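Local structure of ABM domain-containing protein (Caulobacter crescentus, 3BM7) at residues Leu42-Ala45 with Ala46-Ala50. The protein is of unknown function but has a ferredoxin-like fold and belongs to the antibiotic biosynthesis monooxygenase family, so it may act as a monooxygenase. Numbering follows the deposited sequence.
With EDO (1,2-ethanediol), chain B.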
loop_
_atom_site.group_PDB
_atom_site.type_symbol
_atom_site.label_atom_id
_atom_site.label_comp_id
_atom_site.label_asym_id
_atom_site.label_seq_id
_atom_site.Cartn_x
_atom_site.Cartn_y
_atom_site.Cartn_z
ATOM N N LEU A 42 -13.598 9.676 0.446
ATOM C CA LEU A 42 -13.452 9.797 -1.009
ATOM C C LEU A 42 -13.401 11.240 -1.478
ATOM O O LEU A 42 -12.713 11.566 -2.431
ATOM C CB LEU A 42 -14.526 8.999 -1.737
ATOM C CG LEU A 42 -14.401 7.479 -1.628
ATOM C CD1 LEU A 42 -15.591 6.785 -2.254
ATOM C CD2 LEU A 42 -13.064 7.000 -2.269
ATOM N N ASP A 43 -14.140 12.105 -0.798
ATOM C CA ASP A 43 -14.092 13.519 -1.087
ATOM C C ASP A 43 -12.683 14.059 -0.783
ATOM O O ASP A 43 -12.128 14.828 -1.561
ATOM C CB ASP A 43 -15.161 14.227 -0.267
ATOM C CG ASP A 43 -15.117 15.710 -0.427
ATOM O OD1 ASP A 43 -15.763 16.223 -1.352
ATOM O OD2 ASP A 43 -14.443 16.362 0.384
ATOM N N LEU A 44 -12.109 13.647 0.340
ATOM C CA LEU A 44 -10.725 13.995 0.697
ATOM C C LEU A 44 -9.744 13.495 -0.383
ATOM O O LEU A 44 -8.895 14.230 -0.908
ATOM C CB LEU A 44 -10.353 13.426 2.061
ATOM C CG LEU A 44 -8.865 13.501 2.433
ATOM C CD1 LEU A 44 -8.366 14.978 2.458
ATOM C CD2 LEU A 44 -8.610 12.750 3.740
ATOM N N ALA A 45 -9.888 12.237 -0.747
ATOM C CA ALA A 45 -8.970 11.649 -1.724
ATOM C C ALA A 45 -8.975 12.350 -3.057
ATOM O O ALA A 45 -7.919 12.564 -3.638
ATOM C CB ALA A 45 -9.281 10.144 -1.880
ATOM N N ALA A 46 -10.150 12.771 -3.554
ATOM C CA ALA A 46 -10.216 13.509 -4.769
ATOM C C ALA A 46 -9.448 14.833 -4.650
ATOM O O ALA A 46 -8.783 15.226 -5.587
ATOM C CB ALA A 46 -11.702 13.759 -5.159
ATOM N N LYS A 47 -9.564 15.529 -3.518
ATOM C CA LYS A 47 -8.834 16.765 -3.275
ATOM C C LYS A 47 -7.310 16.554 -3.223
ATOM O O LYS A 47 -6.530 17.326 -3.815
ATOM C CB LYS A 47 -9.365 17.461 -2.013
ATOM C CG LYS A 47 -10.806 17.994 -2.221
ATOM C CD LYS A 47 -11.460 18.546 -0.961
ATOM C CE LYS A 47 -12.954 18.904 -1.257
ATOM N NZ LYS A 47 -13.802 18.986 -0.020
ATOM N N VAL A 48 -6.933 15.503 -2.529
ATOM C CA VAL A 48 -5.507 15.131 -2.365
ATOM C C VAL A 48 -4.929 14.915 -3.760
ATOM O O VAL A 48 -3.930 15.549 -4.151
ATOM C CB VAL A 48 -5.314 13.919 -1.468
ATOM C CG1 VAL A 48 -3.874 13.437 -1.607
ATOM C CG2 VAL A 48 -5.633 14.261 -0.022
ATOM N N LYS A 49 -5.561 14.014 -4.514
ATOM C CA LYS A 49 -5.065 13.732 -5.895
ATOM C C LYS A 49 -5.072 14.912 -6.864
ATOM O O LYS A 49 -4.151 15.105 -7.691
ATOM C CB LYS A 49 -5.790 12.517 -6.477
ATOM C CG LYS A 49 -5.528 11.298 -5.655
ATOM C CD LYS A 49 -6.137 10.045 -6.232
ATOM C CE LYS A 49 -6.910 9.294 -5.200
ATOM N NZ LYS A 49 -7.211 7.926 -5.666
ATOM N N ALA A 50 -6.086 15.762 -6.773
ATOM C CA ALA A 50 -6.156 16.857 -7.601
ATOM C C ALA A 50 -5.180 17.964 -7.243
ATOM O O ALA A 50 -4.743 18.680 -8.140
ATOM C CB ALA A 50 -7.628 17.441 -7.571
HETATM C C1 EDO B . -1.394 18.427 -9.068
HETATM O O1 EDO B . -2.098 19.296 -8.183
HETATM C C2 EDO B . -1.865 17.001 -8.829
HETATM O O2 EDO B . -1.296 16.146 -9.821
#
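In one of the two modelled conformers of Asp43, its carboxylate makes an i to i+4 salt bridge with Lys47 on the outer side of the helix. There Lys47 NZ lies 2.7 Å from Asp43 OD2 and meets that oxygen's syn lone pair. The Asp43 chi1 of 176° sets CG opposite the backbone N; the carboxylate stands out from the helix, and the extended lysine chain runs back across the turn to meet it, its CG 3.5 Å from Asp43 O. On the buried side, Leu44 CD1 stands 3.8 Å from Val48 CG2. Lys49 leans back toward Ala45, bending at chi3 (-131°); its CE comes 4.2 Å from Ala45 CB, and its NZ makes a weak hydrogen bond to Tyr58 O. The backbone fixes this spacing: Val48 N donates to Leu44 O at 2.8 Å and Lys49 N to Ala45 O at 2.9 Å, whereas the bond from Lys47 N to Asp43 O is weak. As the buried face of a helix packed on the antiparallel sheet of the ferredoxin-like fold, Leu44, Ala45 and Val48 meet Tyr58 of strand 55-62, with Leu44 and Val48 also against Tyr90 of helix 89-98; Leu42 packs on Val114 of the second subunit.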